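Local coordinates for protein kojibiose phosphorylase (Gut metagenome, PDB 6W0P) that belongs to the family 65 glycoside hydrolases and phosphorylases, built from an N-terminal beta-sandwich domain, a helical catalytic domain and a C-terminal domain, at residues L35-E48 / I141-Q155. Numbering follows the deposited sequence.
Sequences LGNEYSGTRAFFDE and ISRLLDMSDCENAYQ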
ATOM      1  N   LEU A  35      14.980 -21.139  25.284  1.00 28.62           N
ATOM      2  CA  LEU A  35      15.250 -22.559  24.949  1.00 28.50           C
ATOM      3  C   LEU A  35      14.435 -22.924  23.707  1.00 27.79           C
ATOM      4  O   LEU A  35      13.379 -22.294  23.455  1.00 26.96           O
ATOM      5  CB  LEU A  35      14.862 -23.451  26.135  1.00 29.28           C
ATOM      6  CG  LEU A  35      15.616 -23.204  27.439  1.00 29.00           C
ATOM      7  CD1 LEU A  35      15.147 -24.176  28.514  1.00 29.57           C
ATOM      8  CD2 LEU A  35      17.102 -23.333  27.223  1.00 28.78           C
ATOM      9  N   GLY A  36      14.927 -23.891  22.945  1.00 27.10           N
ATOM     10  CA  GLY A  36      14.231 -24.401  21.758  1.00 27.54           C
ATOM     11  C   GLY A  36      14.735 -25.774  21.408  1.00 27.66           C
ATOM     12  O   GLY A  36      15.917 -26.054  21.683  1.00 27.86           O
ATOM     13  N   ASN A  37      13.867 -26.614  20.870  1.00 28.14           N
ATOM     14  CA  ASN A  37      14.240 -27.987  20.457  1.00 28.97           C
ATOM     15  C   ASN A  37      13.621 -28.257  19.083  1.00 29.11           C
ATOM     16  O   ASN A  37      13.390 -29.429  18.811  1.00 28.88           O
ATOM     17  CB  ASN A  37      13.879 -29.001  21.546  1.00 29.37           C
ATOM     18  CG  ASN A  37      12.391 -29.121  21.832  1.00 29.93           C
ATOM     19  OD1 ASN A  37      11.568 -28.442  21.220  1.00 30.08           O
ATOM     20  ND2 ASN A  37      12.030 -29.994  22.766  1.00 29.91           N
ATOM     21  N   GLU A  38      13.464 -27.201  18.262  1.00 29.17           N
ATOM     22  CA  GLU A  38      12.866 -27.172  16.893  1.00 30.19           C
ATOM     23  C   GLU A  38      11.354 -27.415  16.951  1.00 31.03           C
ATOM     24  O   GLU A  38      10.590 -26.626  16.363  1.00 31.52           O
ATOM     25  CB  GLU A  38      13.452 -28.228  15.955  1.00 30.49           C
ATOM     26  CG  GLU A  38      12.921 -28.094  14.537  1.00 30.61           C
ATOM     27  CD  GLU A  38      13.068 -29.328  13.664  1.00 31.26           C
ATOM     28  OE1 GLU A  38      14.213 -29.819  13.549  1.00 31.54           O
ATOM     29  OE2 GLU A  38      12.041 -29.774  13.080  1.00 31.32           O
ATOM     30  N   TYR A  39      10.934 -28.486  17.624  1.00 31.29           N
ATOM     31  CA  TYR A  39       9.505 -28.818  17.822  1.00 32.10           C
ATOM     32  C   TYR A  39       8.817 -27.683  18.564  1.00 31.38           C
ATOM     33  O   TYR A  39       7.673 -27.351  18.263  1.00 30.95           O
ATOM     34  CB  TYR A  39       9.384 -30.112  18.619  1.00 32.95           C
ATOM     35  CG  TYR A  39       7.986 -30.531  18.992  1.00 33.39           C
ATOM     36  CD1 TYR A  39       7.157 -31.179  18.080  1.00 33.50           C
ATOM     37  CD2 TYR A  39       7.536 -30.365  20.289  1.00 33.41           C
ATOM     38  CE1 TYR A  39       5.890 -31.612  18.442  1.00 34.12           C
ATOM     39  CE2 TYR A  39       6.268 -30.786  20.665  1.00 34.30           C
ATOM     40  CZ  TYR A  39       5.454 -31.435  19.747  1.00 34.34           C
ATOM     41  OH  TYR A  39       4.234 -31.874  20.149  1.00 34.41           O
ATOM     42  N   SER A  40       9.514 -27.144  19.557  1.00 31.38           N
ATOM     43  CA  SER A  40       8.957 -26.174  20.524  1.00 31.33           C
ATOM     44  C   SER A  40      10.042 -25.170  20.930  1.00 30.82           C
ATOM     45  O   SER A  40      11.239 -25.490  20.835  1.00 30.33           O
ATOM     46  CB  SER A  40       8.375 -26.898  21.714  1.00 31.71           C
ATOM     47  OG  SER A  40       9.402 -27.533  22.475  1.00 32.45           O
ATOM     48  N   GLY A  41       9.611 -23.997  21.376  1.00 30.52           N
ATOM     49  CA  GLY A  41      10.489 -23.013  22.010  1.00 31.06           C
ATOM     50  C   GLY A  41       9.785 -22.263  23.111  1.00 31.34           C
ATOM     51  O   GLY A  41       8.551 -22.039  22.993  1.00 31.30           O
ATOM     52  N   THR A  42      10.552 -21.823  24.109  1.00 30.70           N
ATOM     53  CA  THR A  42      10.032 -20.930  25.162  1.00 31.68           C
ATOM     54  C   THR A  42      10.999 -19.776  25.345  1.00 30.55           C
ATOM     55  O   THR A  42      12.203 -20.033  25.462  1.00 30.81           O
ATOM     56  CB  THR A  42       9.795 -21.680  26.481  1.00 32.21           C
ATOM     57  OG1 THR A  42      11.044 -22.242  26.889  1.00 33.54           O
ATOM     58  CG2 THR A  42       8.763 -22.768  26.320  1.00 32.09           C
ATOM     59  N   ARG A  43      10.452 -18.570  25.423  1.00 30.02           N
ATOM     60  CA  ARG A  43      11.172 -17.380  25.923  1.00 29.52           C
ATOM     61  C   ARG A  43      11.519 -17.633  27.386  1.00 29.84           C
ATOM     62  O   ARG A  43      10.823 -18.431  28.042  1.00 30.19           O
ATOM     63  CB  ARG A  43      10.302 -16.127  25.758  1.00 29.62           C
ATOM     64  CG  ARG A  43      10.243 -15.598  24.329  1.00 29.32           C
ATOM     65  CD  ARG A  43       9.252 -14.458  24.188  1.00 29.29           C
ATOM     66  NE  ARG A  43       9.713 -13.271  24.895  1.00 29.00           N
ATOM     67  CZ  ARG A  43      10.559 -12.379  24.406  1.00 28.94           C
ATOM     68  NH1 ARG A  43      11.079 -12.511  23.198  1.00 29.18           N
ATOM     69  NH2 ARG A  43      10.887 -11.335  25.124  1.00 29.36           N
ATOM     70  N   ALA A  44      12.510 -16.907  27.897  1.00 30.27           N
ATOM     71  CA  ALA A  44      13.019 -17.042  29.276  1.00 30.77           C
ATOM     72  C   ALA A  44      12.181 -16.157  30.200  1.00 32.40           C
ATOM     73  O   ALA A  44      12.761 -15.499  31.105  1.00 32.96           O
ATOM     74  CB  ALA A  44      14.473 -16.693  29.340  1.00 30.52           C
ATOM     75  N   PHE A  45      10.865 -16.150  29.985  1.00 32.28           N
ATOM     76  CA  PHE A  45       9.921 -15.418  30.845  1.00 33.33           C
ATOM     77  C   PHE A  45       9.991 -16.096  32.212  1.00 33.81           C
ATOM     78  O   PHE A  45      10.204 -17.305  32.265  1.00 34.02           O
ATOM     79  CB  PHE A  45       8.517 -15.397  30.241  1.00 33.57           C
ATOM     80  CG  PHE A  45       7.891 -16.758  30.084  1.00 33.56           C
ATOM     81  CD1 PHE A  45       7.232 -17.357  31.144  1.00 34.43           C
ATOM     82  CD2 PHE A  45       7.982 -17.439  28.886  1.00 33.18           C
ATOM     83  CE1 PHE A  45       6.664 -18.617  31.003  1.00 34.65           C
ATOM     84  CE2 PHE A  45       7.436 -18.705  28.750  1.00 33.70           C
ATOM     85  CZ  PHE A  45       6.773 -19.290  29.803  1.00 34.14           C
ATOM     86  N   PHE A  46       9.900 -15.292  33.262  1.00 34.36           N
ATOM     87  CA  PHE A  46       9.766 -15.723  34.672  1.00 35.00           C
ATOM     88  C   PHE A  46       8.602 -16.699  34.805  1.00 35.38           C
ATOM     89  O   PHE A  46       7.529 -16.464  34.231  1.00 36.02           O
ATOM     90  CB  PHE A  46       9.577 -14.509  35.589  1.00 34.88           C
ATOM     91  CG  PHE A  46      10.809 -13.654  35.747  1.00 33.80           C
ATOM     92  CD1 PHE A  46      12.007 -13.990  35.126  1.00 33.80           C
ATOM     93  CD2 PHE A  46      10.785 -12.534  36.558  1.00 33.38           C
ATOM     94  CE1 PHE A  46      13.149 -13.219  35.304  1.00 33.28           C
ATOM     95  CE2 PHE A  46      11.922 -11.759  36.725  1.00 33.84           C
ATOM     96  CZ  PHE A  46      13.105 -12.107  36.108  1.00 33.44           C
ATOM     97  N   ASP A  47       8.827 -17.762  35.572  1.00 36.09           N
ATOM     98  CA  ASP A  47       7.823 -18.821  35.849  1.00 36.50           C
ATOM     99  C   ASP A  47       6.717 -18.199  36.701  1.00 36.07           C
ATOM    100  O   ASP A  47       5.569 -18.246  36.275  1.00 36.95           O
ATOM    101  CB  ASP A  47       8.488 -20.004  36.541  1.00 36.70           C
ATOM    102  CG  ASP A  47       9.802 -20.357  35.875  1.00 37.42           C
ATOM    103  OD1 ASP A  47       9.783 -21.259  35.026  1.00 37.87           O
ATOM    104  OD2 ASP A  47      10.828 -19.697  36.191  1.00 37.91           O
ATOM    105  N   GLU A  48       7.087 -17.600  37.826  1.00 35.57           N
ATOM    106  CA  GLU A  48       6.151 -16.979  38.799  1.00 37.16           C
ATOM    107  C   GLU A  48       5.506 -15.758  38.150  1.00 36.89           C
ATOM    108  O   GLU A  48       6.009 -15.324  37.109  1.00 36.19           O
ATOM    109  CB  GLU A  48       6.873 -16.589  40.095  1.00 37.02           C
ATOM    110  CG  GLU A  48       7.829 -15.404  39.963  1.00 36.42           C
ATOM    111  CD  GLU A  48       9.201 -15.692  39.364  1.00 35.39           C
ATOM    112  OE1 GLU A  48       9.435 -16.839  38.967  1.00 35.77           O
ATOM    113  OE2 GLU A  48      10.027 -14.765  39.285  1.00 34.36           O
ATOM    114  N   ILE A 141      14.935 -22.092  40.289  1.00 36.31           N
ATOM    115  CA  ILE A 141      14.002 -22.592  39.238  1.00 35.60           C
ATOM    116  C   ILE A 141      14.833 -23.003  38.027  1.00 35.24           C
ATOM    117  O   ILE A 141      15.500 -22.148  37.426  1.00 34.65           O
ATOM    118  CB  ILE A 141      12.920 -21.555  38.909  1.00 35.28           C
ATOM    119  CG1 ILE A 141      12.151 -21.177  40.173  1.00 35.53           C
ATOM    120  CG2 ILE A 141      12.004 -22.052  37.806  1.00 35.42           C
ATOM    121  CD1 ILE A 141      11.147 -20.084  39.977  1.00 36.01           C
ATOM    122  N   SER A 142      14.791 -24.293  37.713  1.00 34.78           N
ATOM    123  CA  SER A 142      15.609 -24.931  36.660  1.00 34.61           C
ATOM    124  C   SER A 142      14.664 -25.438  35.568  1.00 34.62           C
ATOM    125  O   SER A 142      13.575 -25.924  35.927  1.00 34.50           O
ATOM    126  CB  SER A 142      16.468 -26.014  37.265  1.00 34.11           C
ATOM    127  OG  SER A 142      17.249 -25.483  38.333  1.00 33.93           O
ATOM    128  N   ARG A 143      15.023 -25.268  34.292  1.00 34.44           N
ATOM    129  CA  ARG A 143      14.241 -25.891  33.199  1.00 35.17           C
ATOM    130  C   ARG A 143      15.095 -26.306  31.992  1.00 33.35           C
ATOM    131  O   ARG A 143      16.220 -25.778  31.757  1.00 32.25           O
ATOM    132  CB  ARG A 143      13.033 -25.029  32.819  1.00 37.48           C
ATOM    133  CG  ARG A 143      13.300 -23.563  32.533  1.00 38.18           C
ATOM    134  CD  ARG A 143      12.006 -22.773  32.625  1.00 39.48           C
ATOM    135  NE  ARG A 143      11.941 -21.750  31.588  1.00 41.77           N
ATOM    136  CZ  ARG A 143      11.146 -20.677  31.593  1.00 41.52           C
ATOM    137  NH1 ARG A 143      10.330 -20.452  32.601  1.00 41.71           N
ATOM    138  NH2 ARG A 143      11.197 -19.817  30.585  1.00 40.81           N
ATOM    139  N   LEU A 144      14.513 -27.259  31.273  1.00 32.50           N
ATOM    140  CA  LEU A 144      15.048 -27.997  30.111  1.00 32.44           C
ATOM    141  C   LEU A 144      13.914 -28.191  29.101  1.00 32.44           C
ATOM    142  O   LEU A 144      12.784 -28.489  29.519  1.00 32.95           O
ATOM    143  CB  LEU A 144      15.510 -29.387  30.558  1.00 32.40           C
ATOM    144  CG  LEU A 144      16.721 -29.505  31.469  1.00 32.56           C
ATOM    145  CD1 LEU A 144      16.818 -30.936  31.983  1.00 33.28           C
ATOM    146  CD2 LEU A 144      18.012 -29.143  30.755  1.00 32.56           C
ATOM    147  N   LEU A 145      14.225 -28.092  27.818  1.00 32.45           N
ATOM    148  CA  LEU A 145      13.452 -28.744  26.745  1.00 33.55           C
ATOM    149  C   LEU A 145      14.265 -29.965  26.302  1.00 33.66           C
ATOM    150  O   LEU A 145      15.478 -29.819  26.088  1.00 34.57           O
ATOM    151  CB  LEU A 145      13.190 -27.740  25.616  1.00 33.42           C
ATOM    152  CG  LEU A 145      12.504 -26.438  26.026  1.00 33.69           C
ATOM    153  CD1 LEU A 145      12.209 -25.575  24.811  1.00 34.05           C
ATOM    154  CD2 LEU A 145      11.211 -26.693  26.786  1.00 34.03           C
ATOM    155  N   ASP A 146      13.640 -31.139  26.258  1.00 34.22           N
ATOM    156  CA  ASP A 146      14.303 -32.416  25.866  1.00 34.99           C
ATOM    157  C   ASP A 146      14.698 -32.306  24.392  1.00 34.48           C
ATOM    158  O   ASP A 146      13.806 -32.075  23.582  1.00 34.99           O
ATOM    159  CB  ASP A 146      13.381 -33.612  26.102  1.00 35.05           C
ATOM    160  CG  ASP A 146      14.079 -34.959  26.120  1.00 35.83           C
ATOM    161  OD1 ASP A 146      14.940 -35.215  25.238  1.00 34.74           O
ATOM    162  OD2 ASP A 146      13.732 -35.768  27.009  1.00 37.22           O
ATOM    163  N   MET A 147      15.976 -32.431  24.060  1.00 34.64           N
ATOM    164  CA  MET A 147      16.454 -32.178  22.669  1.00 35.80           C
ATOM    165  C   MET A 147      16.230 -33.401  21.778  1.00 37.27           C
ATOM    166  O   MET A 147      16.200 -33.180  20.567  1.00 39.30           O
ATOM    167  CB  MET A 147      17.935 -31.804  22.625  1.00 33.35           C
ATOM    168  CG  MET A 147      18.225 -30.554  23.402  1.00 32.73           C
ATOM    169  SD  MET A 147      17.311 -29.101  22.845  1.00 31.28           S
ATOM    170  CE  MET A 147      18.103 -28.818  21.267  1.00 30.93           C
ATOM    171  N   SER A 148      16.052 -34.606  22.338  1.00 38.76           N
ATOM    172  CA  SER A 148      15.797 -35.874  21.587  1.00 40.79           C
ATOM    173  C   SER A 148      14.290 -36.185  21.532  1.00 40.92           C
ATOM    174  O   SER A 148      13.748 -36.286  20.418  1.00 41.46           O
ATOM    175  CB  SER A 148      16.570 -37.027  22.180  1.00 41.57           C
ATOM    176  OG  SER A 148      17.775 -36.556  22.775  1.00 45.70           O
ATOM    177  N   ASP A 149      13.637 -36.362  22.684  1.00 40.39           N
ATOM    178  CA  ASP A 149      12.170 -36.614  22.776  1.00 40.74           C
ATOM    179  C   ASP A 149      11.484 -35.266  22.964  1.00 39.57           C
ATOM    180  O   ASP A 149      11.182 -34.923  24.115  1.00 41.20           O
ATOM    181  CB  ASP A 149      11.835 -37.601  23.900  1.00 41.56           C
ATOM    182  CG  ASP A 149      12.495 -38.956  23.713  1.00 42.47           C
ATOM    183  OD1 ASP A 149      12.123 -39.631  22.745  1.00 43.34           O
ATOM    184  OD2 ASP A 149      13.400 -39.307  24.522  1.00 42.53           O
ATOM    185  N   CYS A 150      11.277 -34.525  21.874  1.00 39.10           N
ATOM    186  CA  CYS A 150      11.124 -33.041  21.883  1.00 38.32           C
ATOM    187  C   CYS A 150       9.728 -32.623  22.357  1.00 38.75           C
ATOM    188  O   CYS A 150       9.537 -31.422  22.641  1.00 39.36           O
ATOM    189  CB  CYS A 150      11.441 -32.455  20.516  1.00 37.81           C
ATOM    190  SG  CYS A 150      13.083 -32.940  19.922  1.00 35.87           S
ATOM    191  N   GLU A 151       8.819 -33.592  22.505  1.00 39.11           N
ATOM    192  CA  GLU A 151       7.463 -33.414  23.083  1.00 38.62           C
ATOM    193  C   GLU A 151       7.567 -33.075  24.572  1.00 36.91           C
ATOM    194  O   GLU A 151       6.585 -32.518  25.097  1.00 37.69           O
ATOM    195  CB  GLU A 151       6.630 -34.678  22.889  1.00 39.78           C
ATOM    196  CG  GLU A 151       6.566 -35.147  21.443  1.00 41.28           C
ATOM    197  CD  GLU A 151       7.614 -36.182  21.048  1.00 42.96           C
ATOM    198  OE1 GLU A 151       8.604 -36.428  21.827  1.00 41.95           O
ATOM    199  OE2 GLU A 151       7.459 -36.734  19.946  1.00 45.64           O
ATOM    200  N   ASN A 152       8.687 -33.403  25.230  1.00 34.95           N
ATOM    201  CA  ASN A 152       8.852 -33.231  26.694  1.00 34.21           C
ATOM    202  C   ASN A 152       9.603 -31.950  27.057  1.00 34.46           C
ATOM    203  O   ASN A 152      10.566 -31.584  26.356  1.00 33.54           O
ATOM    204  CB  ASN A 152       9.609 -34.383  27.332  1.00 34.11           C
ATOM    205  CG  ASN A 152       8.996 -35.723  27.007  1.00 33.94           C
ATOM    206  OD1 ASN A 152       7.810 -35.787  26.691  1.00 34.10           O
ATOM    207  ND2 ASN A 152       9.795 -36.775  27.101  1.00 32.53           N
ATOM    208  N   ALA A 153       9.208 -31.381  28.203  1.00 34.98           N
ATOM    209  CA  ALA A 153       9.840 -30.247  28.919  1.00 34.74           C
ATOM    210  C   ALA A 153       9.891 -30.593  30.406  1.00 34.51           C
ATOM    211  O   ALA A 153       8.974 -31.275  30.898  1.00 36.43           O
ATOM    212  CB  ALA A 153       9.057 -28.970  28.701  1.00 34.49           C
ATOM    213  N   TYR A 154      10.899 -30.114  31.110  1.00 33.54           N
ATOM    214  CA  TYR A 154      11.107 -30.423  32.540  1.00 33.35           C
ATOM    215  C   TYR A 154      11.355 -29.128  33.304  1.00 33.89           C
ATOM    216  O   TYR A 154      12.033 -28.194  32.785  1.00 34.42           O
ATOM    217  CB  TYR A 154      12.282 -31.385  32.684  1.00 32.56           C
ATOM    218  CG  TYR A 154      12.213 -32.530  31.706  1.00 32.74           C
ATOM    219  CD1 TYR A 154      11.156 -33.421  31.734  1.00 32.26           C
ATOM    220  CD2 TYR A 154      13.199 -32.717  30.747  1.00 32.24           C
ATOM    221  CE1 TYR A 154      11.080 -34.466  30.834  1.00 33.06           C
ATOM    222  CE2 TYR A 154      13.137 -33.763  29.843  1.00 32.27           C
ATOM    223  CZ  TYR A 154      12.089 -34.659  29.901  1.00 32.65           C
ATOM    224  OH  TYR A 154      12.018 -35.673  28.990  1.00 32.41           O
ATOM    225  N   GLN A 155      10.870 -29.098  34.538  1.00 34.18           N
ATOM    226  CA  GLN A 155      11.040 -27.942  35.440  1.00 34.30           C
ATOM    227  C   GLN A 155      11.308 -28.490  36.829  1.00 35.15           C
ATOM    228  O   GLN A 155      10.639 -29.447  37.217  1.00 38.40           O
ATOM    229  CB  GLN A 155       9.791 -27.066  35.445  1.00 34.08           C
ATOM    230  CG  GLN A 155       9.936 -25.795  36.262  1.00 33.65           C
ATOM    231  CD  GLN A 155       8.638 -25.031  36.255  1.00 33.92           C
ATOM    232  OE1 GLN A 155       7.572 -25.593  36.507  1.00 33.69           O
ATOM    233  NE2 GLN A 155       8.720 -23.747  35.931  1.00 33.95           N
TER
HETATM  234  O   HOH W   1      12.594 -21.028  28.500  1.00 44.85           O
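R143 reaches from its strand into the curve formed by residues 43-47, and its NH1 makes a salt bridge to D47 OD1 at 2.6 Å. The carboxylate stands almost perpendicular to the guanidinium, with planes 82° apart: OD1 lies at the guanidinium edge but is itself met from above the carboxylate plane. F45 O receives weak hydrogen bonds from both NH1 and NH2, and the F45 ring turns one face to the cation, with R143 CZ 4.9 Å from its centroid. Water 1, also at the guanidinium edge, accepts from NH2 and bridges to T42 OG1.

At the other end, N37 ND2 donates to two backbone carbonyls of the turn region, D146 O and C150 O, each at 2.9 Å. The first is approached from above its carbonyl plane, the second on an in-plane lone pair. M147, bent at chi2 (-59°), brings SD against N37 CB and G36 O. Between these polar ends L145 CD1 packs 3.6 Å from L35 CB.

The contact lays the hairpin of strands 35-36 and 40-42 over the end of strand 135-145 and the turn after it, while the loop 43-48 reaches Q155 on the adjacent antiparallel strand 152-161; both long strands belong to the large sheet of the N-terminal domain's beta-sandwich.

Second-shell bonds set these groups. N37 OD1 accepts from S40 OG and S40 N, an Asx motif that fixes the amide's rotation and directs ND2 across the interface. D146 OD1 similarly gathers S148 N and D149 N. Q155, extended beyond CG, gives D47 OD1 a weak bond through NE2, while its OE1 pairs with R249; D47 makes a second salt bridge through OD2, to R126.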